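Local structure of putative vitamin-B12 independent methionine synthase family protein (Listeria monocytogenes, 1YPX) at residues 166-177 with 223-234; 189-197 with 253-261. The protein probably acts as a zinc-dependent, cobalamin-independent methyltransferase that makes methionine from homocysteine. All blocks are in the same frame, centred on the assembly; numbering follows the deposited sequence.

In the fold
Both contacts lie in the barrel-like catalytic domain and join consecutive alpha-beta units around the parallel strands 183-188 and 233-238. Interaction 1 packs helix 158-178 on the chain from the end of helix 213-224 to the start of strand 233-238. Interaction 2 joins the segments that follow the two strands. Their segments alternate along the sequence: 166-177, 189-197, 223-234, 253-261. The centres are 24 Å apart, with nearest atoms about 10 Å apart. Interaction 1 thus belongs to the outer helical layer and the strand beginnings. Interaction 2 belongs to the C-terminal strand ends, where TIM barrels carry their active sites.

Interaction 1 of 2, residues 166-177 with 223-234; sequences ATAYQKAIQAFY and EAIKHKPADMVI
Y177 of helix 158-178 lays its ring against P229 and D231 of the turn that leads into strand 233-238. Y177 has CG anti to its backbone N (chi1 -179°), which sends the ring off the helix towards the turn P229-M232. P229 lies over one face of that ring. P229 CG is 3.8 Å from the centroid of the Y177 ring, a CH-pi contact. At the ring edge, M232 CB approaches Y177 CD1 at 4.0 Å. D231 meets the phenol end, with its CG near the ring plane and its carboxylate turned 62° from it. Y177 OH donates to this carboxylate, lying 3.0 Å from both D231 OD1 and D231 OD2.

I173 points into the apolar middle. With chi1 at -65°, CG1 sits beside the backbone N, and CG2 takes the place beside the carbonyl carbon. The two branches have different partners. I173 CG2 lies 3.6 Å from M232 SE, and the two side chains cross at about a right angle. I173 CD1 reaches I225 CG2 at 3.7 Å and I234 CD1 at 3.9 Å.

Nearer the start of the segment, Y169 CB touches A224 CB at 3.7 Å, while the Y169 hydroxyl bonds to the carbonyl of P138. The Q170 side chain extends over the end of helix 213-224, and its amide lies near the H227 imidazole. A166 packs its methyl on the E223 side chain.

R182 forms a salt bridge with D231 and a cation-pi contact with Y177. It probably favours the charged form of D231, which would make it a stronger acceptor for the phenol. The chemistry thus falls into three zones: a polar end where Q170 meets E223 and H227, an apolar centre at I173, and the Y177-D231-R182 end with P229 on the ring.

Interaction 2 of 2, residues 189-197 with 253-261; sequences TSWSYLCSD and YGPVAETLF
C195 and Y253 meet through sulfur and ring. The CB of C195 lies over one face of the Y253 ring, 3.6 Å from its centroid, and makes a CH-pi contact. The SG of C195 stands obliquely to the Y253 ring, 4.0 Å from the centroid and 54° off the normal. This is a Cys sulfur-aromatic contact.

The aliphatic contacts centre on V256. Its chi1 of -63° puts CG1 anti to the carbonyl carbon, where it meets L194 and W191, and leaves CG2 for C195. V256 CG1 packs 3.8 Å from L194 CG. V256 CG1 also comes to the edge of the W191 indole, near its plane, 3.8 Å from W191 CE3. V256 CG2, between the backbone N and the carbonyl carbon, lies 3.7 Å from C195 SG. L260 uses a different side of the indole. L260 CD2 sits 4.3 Å above the W191 ring plane, over the centre. P255 adds its CG, near the L194 carbonyl and C195 CA.

Polar groups play a smaller part. T259 OG1 is 3.7 Å from W191 CZ3, an ordinary packing distance. Within 189-197, S192 OG donates to the carbonyl of T189 from above its plane. W191 NE1 has a weak hydrogen bond to D188.

W191 and L260 both rest on M236 and I238 of strand 233-238. L194, V256 and T259 touch Q214 of helix 213-224. R240 makes a cation-pi contact with Y253. The contact thus ties the chain after strand 183-188 to the loop before helix 258-261 and its first turn, across the end of strand 233-238.

Interaction 1 of 2, residues 166-177 with 223-234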
loop_
_atom_site.group_PDB
_atom_site.type_symbol
_atom_site.label_atom_id
_atom_site.label_comp_id
_atom_site.label_asym_id
_atom_site.label_seq_id
_atom_site.Cartn_x
_atom_site.Cartn_y
_atom_site.Cartn_z
ATOM N N ALA A 166 -0.318 12.425 12.992
ATOM C CA ALA A 166 -0.538 11.082 13.533
ATOM C C ALA A 166 -1.992 10.892 14.024
ATOM O O ALA A 166 -2.583 9.825 13.821
ATOM C CB ALA A 166 0.459 10.811 14.675
ATOM N N THR A 167 -2.558 11.915 14.676
ATOM C CA THR A 167 -3.936 11.850 15.150
ATOM C C THR A 167 -4.829 11.868 13.926
ATOM O O THR A 167 -5.853 11.187 13.879
ATOM C CB THR A 167 -4.329 13.066 16.043
ATOM O OG1 THR A 167 -3.627 12.997 17.287
ATOM C CG2 THR A 167 -5.828 13.069 16.338
ATOM N N ALA A 168 -4.450 12.653 12.926
ATOM C CA ALA A 168 -5.245 12.696 11.703
ATOM C C ALA A 168 -5.313 11.264 11.171
ATOM O O ALA A 168 -6.345 10.842 10.639
ATOM C CB ALA A 168 -4.602 13.614 10.667
ATOM N N TYR A 169 -4.216 10.521 11.328
ATOM C CA TYR A 169 -4.186 9.141 10.872
ATOM C C TYR A 169 -4.896 8.175 11.827
ATOM O O TYR A 169 -5.549 7.233 11.372
ATOM C CB TYR A 169 -2.742 8.682 10.595
ATOM C CG TYR A 169 -2.340 8.798 9.129
ATOM C CD1 TYR A 169 -2.384 7.688 8.282
ATOM C CD2 TYR A 169 -1.949 10.025 8.583
ATOM C CE1 TYR A 169 -2.046 7.792 6.929
ATOM C CE2 TYR A 169 -1.610 10.146 7.218
ATOM C CZ TYR A 169 -1.662 9.021 6.404
ATOM O OH TYR A 169 -1.336 9.123 5.070
ATOM N N GLN A 170 -4.784 8.388 13.136
ATOM C CA GLN A 170 -5.478 7.502 14.071
ATOM C C GLN A 170 -6.956 7.606 13.723
ATOM O O GLN A 170 -7.641 6.593 13.541
ATOM C CB GLN A 170 -5.237 7.924 15.523
ATOM C CG GLN A 170 -3.818 7.666 16.020
ATOM C CD GLN A 170 -3.447 8.558 17.202
ATOM O OE1 GLN A 170 -2.329 8.491 17.736
ATOM N NE2 GLN A 170 -4.385 9.411 17.610
ATOM N N LYS A 171 -7.437 8.838 13.581
ATOM C CA LYS A 171 -8.833 9.056 13.231
ATOM C C LYS A 171 -9.152 8.484 11.848
ATOM O O LYS A 171 -10.240 7.946 11.638
ATOM C CB LYS A 171 -9.175 10.557 13.289
ATOM C CG LYS A 171 -8.864 11.225 14.648
ATOM C CD LYS A 171 -9.749 12.448 14.934
ATOM C CE LYS A 171 -9.177 13.770 14.397
ATOM N NZ LYS A 171 -8.302 14.526 15.394
ATOM N N ALA A 172 -8.214 8.589 10.907
ATOM C CA ALA A 172 -8.423 8.068 9.551
ATOM C C ALA A 172 -8.635 6.560 9.588
ATOM O O ALA A 172 -9.607 6.034 9.045
ATOM C CB ALA A 172 -7.220 8.390 8.666
ATOM N N ILE A 173 -7.710 5.872 10.242
ATOM C CA ILE A 173 -7.780 4.431 10.357
ATOM C C ILE A 173 -9.082 3.998 11.021
ATOM O O ILE A 173 -9.745 3.069 10.567
ATOM C CB ILE A 173 -6.594 3.903 11.169
ATOM C CG1 ILE A 173 -5.298 4.167 10.417
ATOM C CG2 ILE A 173 -6.769 2.443 11.431
ATOM C CD1 ILE A 173 -4.067 3.772 11.169
ATOM N N GLN A 174 -9.438 4.681 12.100
ATOM C CA GLN A 174 -10.650 4.361 12.820
ATOM C C GLN A 174 -11.848 4.492 11.877
ATOM O O GLN A 174 -12.736 3.626 11.848
ATOM C CB GLN A 174 -10.802 5.298 14.025
ATOM C CG GLN A 174 -11.749 4.794 15.104
ATOM C CD GLN A 174 -11.357 3.425 15.636
ATOM O OE1 GLN A 174 -10.223 3.218 16.088
ATOM N NE2 GLN A 174 -12.293 2.479 15.584
ATOM N N ALA A 175 -11.872 5.558 11.084
ATOM C CA ALA A 175 -12.983 5.752 10.156
ATOM C C ALA A 175 -13.066 4.609 9.151
ATOM O O ALA A 175 -14.167 4.208 8.773
ATOM C CB ALA A 175 -12.843 7.086 9.431
ATOM N N PHE A 176 -11.908 4.093 8.718
ATOM C CA PHE A 176 -11.852 2.963 7.769
ATOM C C PHE A 176 -12.306 1.695 8.474
ATOM O O PHE A 176 -13.070 0.896 7.925
ATOM C CB PHE A 176 -10.428 2.735 7.235
ATOM C CG PHE A 176 -10.123 3.493 5.977
ATOM C CD1 PHE A 176 -10.776 3.201 4.791
ATOM C CD2 PHE A 176 -9.196 4.518 5.978
ATOM C CE1 PHE A 176 -10.502 3.916 3.628
ATOM C CE2 PHE A 176 -8.923 5.235 4.820
ATOM C CZ PHE A 176 -9.577 4.935 3.650
ATOM N N TYR A 177 -11.822 1.507 9.697
ATOM C CA TYR A 177 -12.208 0.330 10.451
ATOM C C TYR A 177 -13.720 0.323 10.585
ATOM O O TYR A 177 -14.378 -0.630 10.184
ATOM C CB TYR A 177 -11.573 0.336 11.836
ATOM C CG TYR A 177 -11.927 -0.889 12.627
ATOM C CD1 TYR A 177 -11.209 -2.071 12.485
ATOM C CD2 TYR A 177 -13.001 -0.876 13.507
ATOM C CE1 TYR A 177 -11.556 -3.214 13.209
ATOM C CE2 TYR A 177 -13.353 -2.007 14.230
ATOM C CZ TYR A 177 -12.630 -3.169 14.081
ATOM O OH TYR A 177 -13.000 -4.278 14.813
ATOM N N GLU A 223 3.091 5.868 15.830
ATOM C CA GLU A 223 2.096 6.708 16.481
ATOM C C GLU A 223 0.792 6.734 15.686
ATOM O O GLU A 223 -0.296 6.632 16.259
ATOM C CB GLU A 223 2.611 8.138 16.646
ATOM C CG GLU A 223 1.674 9.000 17.461
ATOM C CD GLU A 223 2.085 10.452 17.505
ATOM O OE1 GLU A 223 1.313 11.246 18.107
ATOM O OE2 GLU A 223 3.164 10.805 16.946
ATOM N N ALA A 224 0.914 6.874 14.366
ATOM C CA ALA A 224 -0.237 6.911 13.472
ATOM C C ALA A 224 -1.094 5.655 13.587
ATOM O O ALA A 224 -2.317 5.717 13.454
ATOM C CB ALA A 224 0.229 7.085 12.031
ATOM N N ILE A 225 -0.450 4.518 13.834
ATOM C CA ILE A 225 -1.166 3.256 13.962
ATOM C C ILE A 225 -1.187 2.728 15.396
ATOM O O ILE A 225 -1.412 1.536 15.622
ATOM C CB ILE A 225 -0.552 2.179 13.059
ATOM C CG1 ILE A 225 0.895 1.907 13.472
ATOM C CG2 ILE A 225 -0.614 2.630 11.624
ATOM C CD1 ILE A 225 1.514 0.717 12.773
ATOM N N LYS A 226 -0.956 3.617 16.356
ATOM C CA LYS A 226 -0.949 3.263 17.772
ATOM C C LYS A 226 -2.262 2.612 18.203
ATOM O O LYS A 226 -2.262 1.608 18.914
ATOM C CB LYS A 226 -0.689 4.518 18.613
ATOM C CG LYS A 226 -0.646 4.294 20.118
ATOM C CD LYS A 226 -0.620 5.627 20.879
ATOM C CE LYS A 226 -0.853 5.428 22.377
ATOM N NZ LYS A 226 -1.149 6.714 23.084
ATOM N N HIS A 227 -3.383 3.177 17.767
ATOM C CA HIS A 227 -4.694 2.645 18.136
ATOM C C HIS A 227 -5.266 1.723 17.059
ATOM O O HIS A 227 -6.404 1.899 16.616
ATOM C CB HIS A 227 -5.667 3.799 18.397
ATOM C CG HIS A 227 -5.240 4.720 19.502
ATOM N ND1 HIS A 227 -5.321 6.092 19.395
ATOM C CD2 HIS A 227 -4.763 4.467 20.745
ATOM C CE1 HIS A 227 -4.914 6.645 20.525
ATOM N NE2 HIS A 227 -4.570 5.681 21.361
ATOM N N LYS A 228 -4.476 0.736 16.650
ATOM C CA LYS A 228 -4.885 -0.220 15.623
ATOM C C LYS A 228 -5.626 -1.395 16.247
ATOM O O LYS A 228 -5.070 -2.124 17.072
ATOM C CB LYS A 228 -3.652 -0.739 14.862
ATOM C CG LYS A 228 -3.951 -1.549 13.589
ATOM C CD LYS A 228 -3.861 -3.074 13.773
ATOM C CE LYS A 228 -2.420 -3.548 14.002
ATOM N NZ LYS A 228 -2.315 -5.036 13.992
ATOM N N PRO A 229 -6.896 -1.587 15.864
ATOM C CA PRO A 229 -7.722 -2.680 16.376
ATOM C C PRO A 229 -7.021 -4.027 16.212
ATOM O O PRO A 229 -6.208 -4.221 15.301
ATOM C CB PRO A 229 -8.981 -2.596 15.515
ATOM C CG PRO A 229 -9.089 -1.153 15.232
ATOM C CD PRO A 229 -7.666 -0.747 14.931
ATOM N N ALA A 230 -7.363 -4.961 17.088
ATOM C CA ALA A 230 -6.778 -6.293 17.075
ATOM C C ALA A 230 -7.037 -7.103 15.794
ATOM O O ALA A 230 -6.149 -7.814 15.322
ATOM C CB ALA A 230 -7.276 -7.064 18.286
ATOM N N ASP A 231 -8.243 -7.004 15.238
ATOM C CA ASP A 231 -8.600 -7.759 14.027
ATOM C C ASP A 231 -8.296 -7.051 12.711
ATOM O O ASP A 231 -8.663 -7.540 11.641
ATOM C CB ASP A 231 -10.086 -8.111 14.031
ATOM C CG ASP A 231 -10.968 -6.881 14.078
ATOM O OD1 ASP A 231 -12.171 -6.974 13.732
ATOM O OD2 ASP A 231 -10.454 -5.813 14.472
HETATM N N MSE A 232 -7.657 -5.892 12.779
HETATM C CA MSE A 232 -7.329 -5.180 11.561
HETATM C C MSE A 232 -5.857 -5.392 11.228
HETATM O O MSE A 232 -4.996 -5.353 12.109
HETATM C CB MSE A 232 -7.632 -3.689 11.706
HETATM C CG MSE A 232 -7.363 -2.895 10.431
HETATM SE SE MSE A 232 -7.614 -0.970 10.625
HETATM C CE MSE A 232 -6.293 -0.693 11.983
ATOM N N VAL A 233 -5.574 -5.632 9.951
ATOM C CA VAL A 233 -4.203 -5.852 9.495
ATOM C C VAL A 233 -3.705 -4.575 8.808
ATOM O O VAL A 233 -4.414 -3.956 8.014
ATOM C CB VAL A 233 -4.144 -7.060 8.503
ATOM C CG1 VAL A 233 -2.715 -7.295 8.024
ATOM C CG2 VAL A 233 -4.683 -8.317 9.168
ATOM N N ILE A 234 -2.491 -4.157 9.139
ATOM C CA ILE A 234 -1.935 -2.977 8.509
ATOM C C ILE A 234 -0.587 -3.298 7.905
ATOM O O ILE A 234 0.419 -3.388 8.602
ATOM C CB ILE A 234 -1.796 -1.805 9.485
ATOM C CG1 ILE A 234 -3.207 -1.313 9.875
ATOM C CG2 ILE A 234 -0.953 -0.691 8.835
ATOM C CD1 ILE A 234 -3.266 0.031 10.626
#

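Interaction 2 of 2, residues 189-197 with 253-261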
loop_
_atom_site.group_PDB
_atom_site.type_symbol
_atom_site.label_atom_id
_atom_site.label_comp_id
_atom_site.label_asym_id
_atom_site.label_seq_id
_atom_site.Cartn_x
_atom_site.Cartn_y
_atom_site.Cartn_z
ATOM N N THR A 189 6.852 5.383 -0.300
ATOM C CA THR A 189 7.974 5.373 -1.221
ATOM C C THR A 189 9.099 6.298 -0.768
ATOM O O THR A 189 10.053 6.520 -1.515
ATOM C CB THR A 189 7.534 5.799 -2.628
ATOM O OG1 THR A 189 8.621 5.609 -3.540
ATOM C CG2 THR A 189 7.131 7.264 -2.643
ATOM N N SER A 190 8.988 6.817 0.457
ATOM C CA SER A 190 9.983 7.740 1.001
ATOM C C SER A 190 11.271 7.074 1.480
ATOM O O SER A 190 12.348 7.655 1.370
ATOM C CB SER A 190 9.380 8.578 2.148
ATOM O OG SER A 190 9.177 7.825 3.332
ATOM N N TRP A 191 11.167 5.859 2.001
ATOM C CA TRP A 191 12.341 5.155 2.491
ATOM C C TRP A 191 13.323 4.819 1.375
ATOM O O TRP A 191 14.527 4.780 1.603
ATOM C CB TRP A 191 11.929 3.871 3.214
ATOM C CG TRP A 191 10.911 4.091 4.296
ATOM C CD1 TRP A 191 9.570 4.236 4.135
ATOM C CD2 TRP A 191 11.163 4.203 5.704
ATOM N NE1 TRP A 191 8.965 4.428 5.354
ATOM C CE2 TRP A 191 9.918 4.411 6.334
ATOM C CE3 TRP A 191 12.319 4.146 6.491
ATOM C CZ2 TRP A 191 9.795 4.563 7.719
ATOM C CZ3 TRP A 191 12.197 4.296 7.862
ATOM C CH2 TRP A 191 10.941 4.501 8.464
ATOM N N SER A 192 12.818 4.576 0.171
ATOM C CA SER A 192 13.695 4.240 -0.949
ATOM C C SER A 192 14.697 5.362 -1.211
ATOM O O SER A 192 15.847 5.105 -1.570
ATOM C CB SER A 192 12.878 3.965 -2.219
ATOM O OG SER A 192 12.264 5.136 -2.728
ATOM N N TYR A 193 14.264 6.603 -1.018
ATOM C CA TYR A 193 15.135 7.748 -1.243
ATOM C C TYR A 193 16.427 7.693 -0.440
ATOM O O TYR A 193 17.511 7.886 -0.987
ATOM C CB TYR A 193 14.397 9.047 -0.935
ATOM C CG TYR A 193 13.357 9.401 -1.967
ATOM C CD1 TYR A 193 12.091 8.811 -1.945
ATOM C CD2 TYR A 193 13.639 10.327 -2.973
ATOM C CE1 TYR A 193 11.128 9.140 -2.897
ATOM C CE2 TYR A 193 12.687 10.661 -3.930
ATOM C CZ TYR A 193 11.433 10.066 -3.884
ATOM O OH TYR A 193 10.481 10.417 -4.813
ATOM N N LEU A 194 16.314 7.441 0.860
ATOM C CA LEU A 194 17.495 7.355 1.708
ATOM C C LEU A 194 18.085 5.945 1.700
ATOM O O LEU A 194 18.436 5.403 2.750
ATOM C CB LEU A 194 17.160 7.771 3.147
ATOM C CG LEU A 194 16.020 7.077 3.903
ATOM C CD1 LEU A 194 16.131 7.381 5.388
ATOM C CD2 LEU A 194 14.681 7.542 3.369
ATOM N N CYS A 195 18.197 5.359 0.507
ATOM C CA CYS A 195 18.743 4.008 0.347
ATOM C C CYS A 195 20.090 3.983 -0.375
ATOM O O CYS A 195 20.841 3.012 -0.260
ATOM C CB CYS A 195 17.761 3.119 -0.426
ATOM S SG CYS A 195 16.298 2.570 0.485
ATOM N N SER A 196 20.385 5.046 -1.121
ATOM C CA SER A 196 21.634 5.138 -1.874
ATOM C C SER A 196 21.902 6.558 -2.370
ATOM O O SER A 196 21.223 7.502 -1.966
ATOM C CB SER A 196 21.588 4.183 -3.070
ATOM O OG SER A 196 20.478 4.465 -3.908
ATOM N N ASP A 197 22.894 6.689 -3.253
ATOM C CA ASP A 197 23.290 7.976 -3.835
ATOM C C ASP A 197 23.447 9.078 -2.789
ATOM O O ASP A 197 24.110 8.885 -1.768
ATOM C CB ASP A 197 22.281 8.415 -4.910
ATOM C CG ASP A 197 22.633 7.892 -6.299
ATOM O OD1 ASP A 197 23.572 8.430 -6.926
ATOM O OD2 ASP A 197 21.971 6.940 -6.764
ATOM N N TYR A 253 15.927 -2.270 1.438
ATOM C CA TYR A 253 17.358 -1.996 1.385
ATOM C C TYR A 253 18.025 -2.273 2.732
ATOM O O TYR A 253 17.350 -2.519 3.734
ATOM C CB TYR A 253 17.603 -0.542 0.947
ATOM C CG TYR A 253 17.824 -0.347 -0.555
ATOM C CD1 TYR A 253 19.041 -0.685 -1.153
ATOM C CD2 TYR A 253 16.829 0.215 -1.368
ATOM C CE1 TYR A 253 19.262 -0.459 -2.522
ATOM C CE2 TYR A 253 17.041 0.446 -2.737
ATOM C CZ TYR A 253 18.257 0.111 -3.304
ATOM O OH TYR A 253 18.478 0.361 -4.640
ATOM N N GLY A 254 19.355 -2.242 2.738
ATOM C CA GLY A 254 20.115 -2.511 3.947
ATOM C C GLY A 254 20.001 -1.457 5.027
ATOM O O GLY A 254 19.795 -1.792 6.196
ATOM N N PRO A 255 20.142 -0.171 4.673
ATOM C CA PRO A 255 20.039 0.894 5.675
ATOM C C PRO A 255 18.692 0.901 6.394
ATOM O O PRO A 255 18.608 0.596 7.590
ATOM C CB PRO A 255 20.271 2.164 4.855
ATOM C CG PRO A 255 19.799 1.778 3.481
ATOM C CD PRO A 255 20.354 0.393 3.328
ATOM N N VAL A 256 17.643 1.249 5.655
ATOM C CA VAL A 256 16.292 1.300 6.197
ATOM C C VAL A 256 15.733 -0.094 6.376
ATOM O O VAL A 256 14.641 -0.396 5.916
ATOM C CB VAL A 256 15.353 2.102 5.274
ATOM C CG1 VAL A 256 15.826 3.546 5.194
ATOM C CG2 VAL A 256 15.319 1.477 3.885
ATOM N N ALA A 257 16.492 -0.942 7.057
ATOM C CA ALA A 257 16.071 -2.312 7.286
ATOM C C ALA A 257 16.071 -2.622 8.771
ATOM O O ALA A 257 15.428 -3.574 9.216
ATOM C CB ALA A 257 16.996 -3.261 6.559
ATOM N N GLU A 258 16.796 -1.811 9.537
ATOM C CA GLU A 258 16.894 -1.995 10.983
ATOM C C GLU A 258 15.634 -1.504 11.684
ATOM O O GLU A 258 14.983 -2.255 12.412
ATOM C CB GLU A 258 18.104 -1.231 11.518
ATOM C CG GLU A 258 19.377 -1.460 10.716
ATOM C CD GLU A 258 19.862 -2.902 10.764
ATOM O OE1 GLU A 258 19.116 -3.798 10.306
ATOM O OE2 GLU A 258 20.993 -3.133 11.256
ATOM N N THR A 259 15.300 -0.237 11.450
ATOM C CA THR A 259 14.125 0.388 12.054
ATOM C C THR A 259 12.823 -0.066 11.387
ATOM O O THR A 259 11.752 -0.004 11.991
ATOM C CB THR A 259 14.217 1.933 11.968
ATOM O OG1 THR A 259 13.730 2.375 10.694
ATOM C CG2 THR A 259 15.669 2.391 12.124
ATOM N N LEU A 260 12.932 -0.518 10.139
ATOM C CA LEU A 260 11.781 -0.983 9.379
ATOM C C LEU A 260 11.270 -2.349 9.825
ATOM O O LEU A 260 10.076 -2.533 10.053
ATOM C CB LEU A 260 12.109 -1.033 7.883
ATOM C CG LEU A 260 11.513 0.076 7.005
ATOM C CD1 LEU A 260 11.770 -0.226 5.540
ATOM C CD2 LEU A 260 10.019 0.173 7.252
ATOM N N PHE A 261 12.160 -3.320 9.950
ATOM C CA PHE A 261 11.712 -4.640 10.359
ATOM C C PHE A 261 11.902 -4.900 11.849
ATOM O O PHE A 261 11.410 -5.895 12.378
ATOM C CB PHE A 261 12.429 -5.705 9.533
ATOM C CG PHE A 261 12.393 -5.443 8.056
ATOM C CD1 PHE A 261 11.204 -5.095 7.424
ATOM C CD2 PHE A 261 13.553 -5.542 7.294
ATOM C CE1 PHE A 261 11.175 -4.848 6.055
ATOM C CE2 PHE A 261 13.534 -5.297 5.922
ATOM C CZ PHE A 261 12.344 -4.951 5.301
#